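Local coordinates for protein phist (Plasmodium falciparum, PDB 4JLE) that binds the virulence factor PfEMP1, probably through its helical PHIST domain, and travels with it to knobs on the surface of infected red cells, at residues B[25-30]-B[40-45]; B[60-65]-B[89-94]. All blocks are in the same frame, centred on the assembly; numbering follows the deposited sequence.

Interaction 1: B[25-30]-B[40-45]; sequences NEMINS and MNIIFS
Met-27 carries the contact from helix 21-28, and Ile-42 and Ile-43 meet it from helix 37-72. All the contacts between the two segments are apolar. Met-27 CB lies 3.8 Å from Ile-43 CD1, the closest approach. Further out, Met-27 SD is 4.1 Å from Ile-43 CG1. The two side chains slide past each other in opposite directions, so the tip of the isoleucine meets the base of the methionine. Met-27 is extended beyond CG (chi2 180°). This carries its sulfur on to Ile-42, whose CG2 branch lies 4.1 Å from SD. These two chains cross at about a right angle. Ile-28 adds a looser touch, with its CG1 at 4.3 Å from Ile-43 CD1. The CD1 methyl of Ile-43 thus meets two successive residues, Met-27 and Ile-28.

No hydrogen bond joins the two segments. Within 25-30, Asn-29 N bonds to Asn-25 O at 2.9 Å, and Asn-29 is the first residue to leave helical geometry. In 40-45, Asn-41 O accepts from Ser-45 N and also from Ser-45 OG, the latter at 3.1 Å. The hydroxyl sits above the carbonyl plane, 43° out of it.

The second subunit comes in beside the contact: its Phe-120 packs on Ile-43, its Leu-124 packs on Ile-28, and its Phe-107 and Phe-120 meet Phe-44 edge-to-face. The contact lays the short helix 21-28 on the first turns of helix 37-72, with Ile-35 of strand 34-36 touching Ile-43.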
ATOM      1  N   ASN B  25      -1.773 -20.867 -17.668  1.00 48.66           N
ATOM      2  CA  ASN B  25      -1.611 -22.277 -17.278  1.00 50.39           C
ATOM      3  C   ASN B  25      -0.744 -23.029 -18.318  1.00 54.06           C
ATOM      4  O   ASN B  25       0.161 -23.762 -17.944  1.00 54.52           O
ATOM      5  CB  ASN B  25      -2.970 -22.961 -17.072  1.00 57.97           C
ATOM      6  CG  ASN B  25      -3.684 -22.479 -15.815  1.00 84.08           C
ATOM      7  OD1 ASN B  25      -3.060 -22.043 -14.835  1.00 71.18           O
ATOM      8  ND2 ASN B  25      -5.018 -22.536 -15.817  1.00 79.35           N
ATOM      9  N   GLU B  26      -0.967 -22.754 -19.599  1.00 49.75           N
ATOM     10  CA  GLU B  26      -0.215 -23.297 -20.727  1.00 50.49           C
ATOM     11  C   GLU B  26       1.275 -22.994 -20.560  1.00 54.62           C
ATOM     12  O   GLU B  26       2.102 -23.900 -20.672  1.00 54.50           O
ATOM     13  CB  GLU B  26      -0.745 -22.669 -22.005  1.00 52.26           C
ATOM     14  CG  GLU B  26      -0.774 -23.581 -23.202  1.00 68.34           C
ATOM     15  CD  GLU B  26      -1.118 -22.827 -24.471  1.00 93.85           C
ATOM     16  OE1 GLU B  26      -0.286 -22.850 -25.408  1.00 63.83           O
ATOM     17  OE2 GLU B  26      -2.196 -22.188 -24.514  1.00 98.83           O
ATOM     18  N   MET B  27       1.605 -21.724 -20.242  1.00 50.43           N
ATOM     19  CA  MET B  27       2.965 -21.255 -20.034  1.00 51.06           C
ATOM     20  C   MET B  27       3.604 -21.946 -18.844  1.00 55.71           C
ATOM     21  O   MET B  27       4.734 -22.420 -18.968  1.00 55.68           O
ATOM     22  CB  MET B  27       2.974 -19.737 -19.827  1.00 53.88           C
ATOM     23  CG  MET B  27       2.980 -18.958 -21.106  1.00 58.32           C
ATOM     24  SD  MET B  27       2.989 -17.204 -20.709  1.00 63.33           S
ATOM     25  CE  MET B  27       3.802 -16.610 -22.058  1.00 62.00           C
ATOM     26  N   ILE B  28       2.875 -22.025 -17.705  1.00 52.93           N
ATOM     27  CA  ILE B  28       3.352 -22.679 -16.481  1.00 53.77           C
ATOM     28  C   ILE B  28       3.680 -24.156 -16.761  1.00 59.67           C
ATOM     29  O   ILE B  28       4.776 -24.616 -16.426  1.00 61.56           O
ATOM     30  CB  ILE B  28       2.326 -22.536 -15.314  1.00 56.62           C
ATOM     31  CG1 ILE B  28       2.161 -21.076 -14.868  1.00 56.26           C
ATOM     32  CG2 ILE B  28       2.697 -23.425 -14.101  1.00 57.47           C
ATOM     33  CD1 ILE B  28       0.799 -20.807 -14.101  1.00 59.24           C
ATOM     34  N   ASN B  29       2.744 -24.861 -17.408  1.00 54.75           N
ATOM     35  CA  ASN B  29       2.790 -26.284 -17.687  1.00 55.29           C
ATOM     36  C   ASN B  29       3.539 -26.645 -18.975  1.00 60.16           C
ATOM     37  O   ASN B  29       3.458 -27.806 -19.386  1.00 61.55           O
ATOM     38  CB  ASN B  29       1.352 -26.845 -17.766  1.00 56.61           C
ATOM     39  CG  ASN B  29       0.538 -26.706 -16.503  1.00 75.05           C
ATOM     40  OD1 ASN B  29       1.073 -26.573 -15.389  1.00 65.92           O
ATOM     41  ND2 ASN B  29      -0.785 -26.722 -16.677  1.00 65.98           N
ATOM     42  N   SER B  30       4.265 -25.682 -19.605  1.00 53.12           N
ATOM     43  CA  SER B  30       5.002 -25.936 -20.841  1.00 51.22           C
ATOM     44  C   SER B  30       6.107 -26.967 -20.618  1.00 55.77           C
ATOM     45  O   SER B  30       6.735 -26.999 -19.541  1.00 54.99           O
ATOM     46  CB  SER B  30       5.591 -24.639 -21.384  1.00 52.35           C
ATOM     47  OG  SER B  30       6.393 -24.876 -22.527  1.00 56.09           O
ATOM     48  N   MET B  40       7.956 -14.750 -17.961  1.00 41.81           N
ATOM     49  CA  MET B  40       7.952 -14.629 -16.494  1.00 40.93           C
ATOM     50  C   MET B  40       7.232 -13.366 -16.067  1.00 45.45           C
ATOM     51  O   MET B  40       6.462 -13.394 -15.107  1.00 44.13           O
ATOM     52  CB  MET B  40       9.387 -14.632 -15.933  1.00 43.29           C
ATOM     53  CG  MET B  40      10.115 -16.001 -16.109  1.00 46.03           C
ATOM     54  SD  MET B  40      11.668 -16.010 -15.157  1.00 48.51           S
ATOM     55  CE  MET B  40      12.918 -15.577 -16.449  1.00 43.80           C
ATOM     56  N   ASN B  41       7.436 -12.268 -16.825  1.00 44.10           N
ATOM     57  CA  ASN B  41       6.816 -10.981 -16.550  1.00 44.65           C
ATOM     58  C   ASN B  41       5.316 -11.045 -16.820  1.00 47.90           C
ATOM     59  O   ASN B  41       4.539 -10.607 -15.979  1.00 48.86           O
ATOM     60  CB  ASN B  41       7.503  -9.867 -17.357  1.00 50.25           C
ATOM     61  CG  ASN B  41       8.905  -9.502 -16.887  1.00 71.42           C
ATOM     62  OD1 ASN B  41       9.398  -9.972 -15.854  1.00 69.04           O
ATOM     63  ND2 ASN B  41       9.577  -8.646 -17.640  1.00 63.05           N
ATOM     64  N   ILE B  42       4.911 -11.665 -17.943  1.00 43.02           N
ATOM     65  CA  ILE B  42       3.495 -11.858 -18.284  1.00 40.29           C
ATOM     66  C   ILE B  42       2.823 -12.590 -17.129  1.00 44.60           C
ATOM     67  O   ILE B  42       1.775 -12.141 -16.669  1.00 45.58           O
ATOM     68  CB  ILE B  42       3.338 -12.631 -19.656  1.00 41.72           C
ATOM     69  CG1 ILE B  42       3.600 -11.696 -20.846  1.00 39.65           C
ATOM     70  CG2 ILE B  42       1.951 -13.364 -19.776  1.00 40.32           C
ATOM     71  CD1 ILE B  42       3.995 -12.380 -22.131  1.00 37.06           C
ATOM     72  N   ILE B  43       3.428 -13.705 -16.654  1.00 41.96           N
ATOM     73  CA  ILE B  43       2.834 -14.530 -15.599  1.00 42.49           C
ATOM     74  C   ILE B  43       2.745 -13.733 -14.281  1.00 49.93           C
ATOM     75  O   ILE B  43       1.716 -13.798 -13.613  1.00 49.01           O
ATOM     76  CB  ILE B  43       3.593 -15.899 -15.417  1.00 45.47           C
ATOM     77  CG1 ILE B  43       3.396 -16.823 -16.643  1.00 45.30           C
ATOM     78  CG2 ILE B  43       3.124 -16.649 -14.152  1.00 44.94           C
ATOM     79  CD1 ILE B  43       4.422 -17.977 -16.747  1.00 42.61           C
ATOM     80  N   PHE B  44       3.794 -12.972 -13.928  1.00 49.49           N
ATOM     81  CA  PHE B  44       3.769 -12.227 -12.682  1.00 51.74           C
ATOM     82  C   PHE B  44       2.754 -11.090 -12.746  1.00 54.96           C
ATOM     83  O   PHE B  44       2.119 -10.826 -11.732  1.00 51.58           O
ATOM     84  CB  PHE B  44       5.169 -11.730 -12.271  1.00 55.29           C
ATOM     85  CG  PHE B  44       6.026 -12.794 -11.600  1.00 58.70           C
ATOM     86  CD1 PHE B  44       5.540 -13.528 -10.516  1.00 63.21           C
ATOM     87  CD2 PHE B  44       7.338 -13.025 -12.018  1.00 60.68           C
ATOM     88  CE1 PHE B  44       6.337 -14.505  -9.894  1.00 64.33           C
ATOM     89  CE2 PHE B  44       8.139 -13.976 -11.379  1.00 63.32           C
ATOM     90  CZ  PHE B  44       7.627 -14.720 -10.331  1.00 61.88           C
ATOM     91  N   SER B  45       2.560 -10.457 -13.944  1.00 52.36           N
ATOM     92  CA  SER B  45       1.558  -9.394 -14.138  1.00 50.71           C
ATOM     93  C   SER B  45       0.158  -9.957 -13.926  1.00 52.87           C
ATOM     94  O   SER B  45      -0.634  -9.363 -13.211  1.00 52.55           O
ATOM     95  CB  SER B  45       1.670  -8.784 -15.527  1.00 53.14           C
ATOM     96  OG  SER B  45       2.844  -7.999 -15.633  1.00 66.13           O
TER

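Interaction 2: B[60-65]-B[89-94]; sequences ENIFKF and FEMQGY
Met-91 reaches from helix 77-110 to Ile-62 and Phe-63 of helix 37-72. The two helices form a helical hairpin within the PHIST domain, a three-helix bundle. At this point they stand well apart. The nearest CA atoms, those of Ile-62 and Met-91, are 11.1 Å from each other, so long side chains must span the gap.

Met-91 does most of this work. Its chain is extended as far as the sulfur (chi2 -173°) and then bends at the last torsion (chi3 -80°). The bend gives the sulfur and the terminal methyl different partners. SD faces Ile-62, while CE is turned to Phe-63. Phe-63 approaches from the opposite direction, and its ring tip, CZ, is 4.1 Å from Met-91 CE. CB of Phe-63 does not point straight at 89-94; the far end of the ring meets Met-91 CE. The same ring stacks on Phe-84, an earlier residue of helix 77-110, so Phe-63 touches that helix at two places.

No hydrogen bond crosses between the segments, and the interface is wholly apolar. Met-91 also touches Glu-59 and Phe-55, about one and two turns before Ile-62 on helix 37-72. Trp-142 of the second subunit packs on both Ile-62 and Met-91, which covers the pair from outside the chain.

Ile-62 points its CB toward Met-91, and its CG1 branch lies opposite the carbonyl carbon (chi1 -63°). It slides past Met-91 in the opposite direction, and its CD1 methyl ends 3.8 Å from Met-91 SD.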
ATOM      1  N   GLU B  60     -14.431  -6.718   0.863  1.00 55.44           N
ATOM      2  CA  GLU B  60     -15.884  -6.631   0.679  1.00 55.44           C
ATOM      3  C   GLU B  60     -16.594  -7.545   1.664  1.00 57.82           C
ATOM      4  O   GLU B  60     -17.566  -7.140   2.290  1.00 57.41           O
ATOM      5  CB  GLU B  60     -16.275  -7.030  -0.765  1.00 56.86           C
ATOM      6  CG  GLU B  60     -16.016  -5.964  -1.812  1.00 72.11           C
ATOM      7  CD  GLU B  60     -16.087  -6.368  -3.282  1.00 98.75           C
ATOM      8  OE1 GLU B  60     -16.605  -7.466  -3.592  1.00 89.35           O
ATOM      9  OE2 GLU B  60     -15.608  -5.579  -4.129  1.00 89.43           O
ATOM     10  N   ASN B  61     -16.094  -8.782   1.795  1.00 54.43           N
ATOM     11  CA  ASN B  61     -16.649  -9.798   2.688  1.00 54.62           C
ATOM     12  C   ASN B  61     -16.546  -9.349   4.156  1.00 56.82           C
ATOM     13  O   ASN B  61     -17.493  -9.566   4.904  1.00 57.09           O
ATOM     14  CB  ASN B  61     -15.977 -11.162   2.460  1.00 50.83           C
ATOM     15  CG  ASN B  61     -16.312 -11.784   1.112  1.00 74.38           C
ATOM     16  OD1 ASN B  61     -17.275 -11.392   0.435  1.00 71.04           O
ATOM     17  ND2 ASN B  61     -15.516 -12.767   0.684  1.00 58.90           N
ATOM     18  N   ILE B  62     -15.434  -8.697   4.548  1.00 51.28           N
ATOM     19  CA  ILE B  62     -15.265  -8.194   5.917  1.00 50.47           C
ATOM     20  C   ILE B  62     -16.301  -7.094   6.161  1.00 53.43           C
ATOM     21  O   ILE B  62     -17.029  -7.155   7.143  1.00 53.98           O
ATOM     22  CB  ILE B  62     -13.812  -7.700   6.182  1.00 51.70           C
ATOM     23  CG1 ILE B  62     -12.784  -8.855   6.056  1.00 50.51           C
ATOM     24  CG2 ILE B  62     -13.717  -6.989   7.543  1.00 51.37           C
ATOM     25  CD1 ILE B  62     -11.335  -8.423   5.791  1.00 47.03           C
ATOM     26  N   PHE B  63     -16.382  -6.121   5.248  1.00 50.72           N
ATOM     27  CA  PHE B  63     -17.280  -4.971   5.327  1.00 52.98           C
ATOM     28  C   PHE B  63     -18.780  -5.386   5.294  1.00 60.78           C
ATOM     29  O   PHE B  63     -19.612  -4.756   5.972  1.00 61.38           O
ATOM     30  CB  PHE B  63     -16.938  -3.949   4.220  1.00 54.92           C
ATOM     31  CG  PHE B  63     -15.578  -3.259   4.346  1.00 55.84           C
ATOM     32  CD1 PHE B  63     -14.921  -3.180   5.576  1.00 58.30           C
ATOM     33  CD2 PHE B  63     -14.984  -2.649   3.245  1.00 56.96           C
ATOM     34  CE1 PHE B  63     -13.671  -2.553   5.689  1.00 58.55           C
ATOM     35  CE2 PHE B  63     -13.743  -2.003   3.364  1.00 59.47           C
ATOM     36  CZ  PHE B  63     -13.096  -1.963   4.587  1.00 57.85           C
ATOM     37  N   LYS B  64     -19.110  -6.472   4.566  1.00 57.60           N
ATOM     38  CA  LYS B  64     -20.471  -6.999   4.525  1.00 58.58           C
ATOM     39  C   LYS B  64     -20.822  -7.553   5.901  1.00 61.94           C
ATOM     40  O   LYS B  64     -21.919  -7.307   6.406  1.00 62.90           O
ATOM     41  CB  LYS B  64     -20.613  -8.081   3.428  1.00 61.52           C
ATOM     42  CG  LYS B  64     -22.015  -8.628   3.261  1.00 72.96           C
ATOM     43  CD  LYS B  64     -22.113  -9.376   1.954  1.00 88.96           C
ATOM     44  CE  LYS B  64     -23.500  -9.897   1.762  1.00110.07           C
ATOM     45  NZ  LYS B  64     -23.651 -10.573   0.439  1.00118.63           N
ATOM     46  N   PHE B  65     -19.878  -8.283   6.508  1.00 56.58           N
ATOM     47  CA  PHE B  65     -20.063  -8.861   7.827  1.00 56.81           C
ATOM     48  C   PHE B  65     -20.242  -7.758   8.884  1.00 62.79           C
ATOM     49  O   PHE B  65     -21.136  -7.874   9.721  1.00 65.43           O
ATOM     50  CB  PHE B  65     -18.882  -9.784   8.188  1.00 57.95           C
ATOM     51  CG  PHE B  65     -18.974 -10.345   9.579  1.00 60.04           C
ATOM     52  CD1 PHE B  65     -19.785 -11.436   9.851  1.00 64.44           C
ATOM     53  CD2 PHE B  65     -18.285  -9.750  10.631  1.00 61.68           C
ATOM     54  CE1 PHE B  65     -19.908 -11.923  11.148  1.00 66.86           C
ATOM     55  CE2 PHE B  65     -18.411 -10.231  11.930  1.00 66.07           C
ATOM     56  CZ  PHE B  65     -19.231 -11.306  12.185  1.00 66.12           C
ATOM     57  N   PHE B  89      -6.619   0.865   4.660  1.00 50.05           N
ATOM     58  CA  PHE B  89      -5.237   1.338   4.700  1.00 48.54           C
ATOM     59  C   PHE B  89      -4.323   0.381   5.428  1.00 48.86           C
ATOM     60  O   PHE B  89      -3.191   0.143   5.010  1.00 48.33           O
ATOM     61  CB  PHE B  89      -5.190   2.697   5.416  1.00 50.70           C
ATOM     62  CG  PHE B  89      -5.774   3.878   4.657  1.00 52.72           C
ATOM     63  CD1 PHE B  89      -5.293   4.223   3.389  1.00 54.70           C
ATOM     64  CD2 PHE B  89      -6.711   4.712   5.256  1.00 54.47           C
ATOM     65  CE1 PHE B  89      -5.793   5.335   2.716  1.00 56.25           C
ATOM     66  CE2 PHE B  89      -7.224   5.823   4.574  1.00 58.57           C
ATOM     67  CZ  PHE B  89      -6.730   6.151   3.326  1.00 56.76           C
ATOM     68  N   GLU B  90      -4.786  -0.128   6.551  1.00 44.29           N
ATOM     69  CA  GLU B  90      -4.020  -1.084   7.372  1.00 43.23           C
ATOM     70  C   GLU B  90      -3.863  -2.432   6.631  1.00 45.47           C
ATOM     71  O   GLU B  90      -2.761  -2.978   6.610  1.00 44.43           O
ATOM     72  CB  GLU B  90      -4.701  -1.286   8.715  1.00 43.81           C
ATOM     73  CG  GLU B  90      -4.725  -0.023   9.561  1.00 54.21           C
ATOM     74  CD  GLU B  90      -5.197  -0.274  10.976  1.00 94.05           C
ATOM     75  OE1 GLU B  90      -6.402  -0.077  11.252  1.00 83.88           O
ATOM     76  OE2 GLU B  90      -4.370  -0.745  11.790  1.00105.57           O
ATOM     77  N   MET B  91      -4.943  -2.903   5.971  1.00 41.88           N
ATOM     78  CA  MET B  91      -4.946  -4.147   5.175  1.00 42.64           C
ATOM     79  C   MET B  91      -4.022  -4.026   3.956  1.00 46.14           C
ATOM     80  O   MET B  91      -3.247  -4.957   3.704  1.00 46.95           O
ATOM     81  CB  MET B  91      -6.367  -4.547   4.776  1.00 44.58           C
ATOM     82  CG  MET B  91      -7.183  -4.969   5.974  1.00 47.74           C
ATOM     83  SD  MET B  91      -8.813  -5.641   5.619  1.00 53.06           S
ATOM     84  CE  MET B  91      -9.770  -4.195   5.340  1.00 49.33           C
ATOM     85  N   GLN B  92      -4.025  -2.844   3.267  1.00 41.43           N
ATOM     86  CA  GLN B  92      -3.104  -2.543   2.158  1.00 40.88           C
ATOM     87  C   GLN B  92      -1.667  -2.646   2.649  1.00 46.84           C
ATOM     88  O   GLN B  92      -0.854  -3.286   1.994  1.00 47.83           O
ATOM     89  CB  GLN B  92      -3.348  -1.150   1.544  1.00 41.55           C
ATOM     90  CG  GLN B  92      -4.666  -1.017   0.753  1.00 62.17           C
ATOM     91  CD  GLN B  92      -4.571  -1.401  -0.717  1.00 85.15           C
ATOM     92  OE1 GLN B  92      -4.241  -2.544  -1.068  1.00 79.68           O
ATOM     93  NE2 GLN B  92      -4.914  -0.468  -1.617  1.00 73.93           N
ATOM     94  N   GLY B  93      -1.403  -2.095   3.833  1.00 44.11           N
ATOM     95  CA  GLY B  93      -0.099  -2.120   4.486  1.00 44.16           C
ATOM     96  C   GLY B  93       0.446  -3.523   4.708  1.00 51.92           C
ATOM     97  O   GLY B  93       1.621  -3.797   4.443  1.00 51.87           O
ATOM     98  N   TYR B  94      -0.416  -4.431   5.175  1.00 50.83           N
ATOM     99  CA  TYR B  94      -0.056  -5.825   5.391  1.00 52.01           C
ATOM    100  C   TYR B  94       0.161  -6.552   4.064  1.00 48.75           C
ATOM    101  O   TYR B  94       1.098  -7.337   3.967  1.00 45.78           O
ATOM    102  CB  TYR B  94      -1.128  -6.529   6.225  1.00 56.86           C
ATOM    103  CG  TYR B  94      -0.880  -6.365   7.703  1.00 65.66           C
ATOM    104  CD1 TYR B  94       0.093  -7.126   8.358  1.00 69.87           C
ATOM    105  CD2 TYR B  94      -1.571  -5.409   8.445  1.00 67.40           C
ATOM    106  CE1 TYR B  94       0.342  -6.961   9.720  1.00 73.67           C
ATOM    107  CE2 TYR B  94      -1.363  -5.268   9.817  1.00 68.91           C
ATOM    108  CZ  TYR B  94      -0.403  -6.043  10.450  1.00 83.65           C
ATOM    109  OH  TYR B  94      -0.183  -5.900  11.803  1.00 91.88           O
TER

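From the N terminus, interaction 1 comes first. Nine residues lie between its segments, among them strand 34-36. It closes this short connection by folding helix 21-28 back onto the start of helix 37-72. Interaction 2 opens farther along the same long helix. It closes the larger loop of 23 residues, mostly helical, that makes the turn into helix 77-110. The two are in series and neither nest nor cross. Helix 37-72 serves both, yet their nearest atoms are about 14 Å apart. Both also touch residues of helix 117-163 of the second subunit, consistent with that helix completing the packing around 37-72 in the dimer.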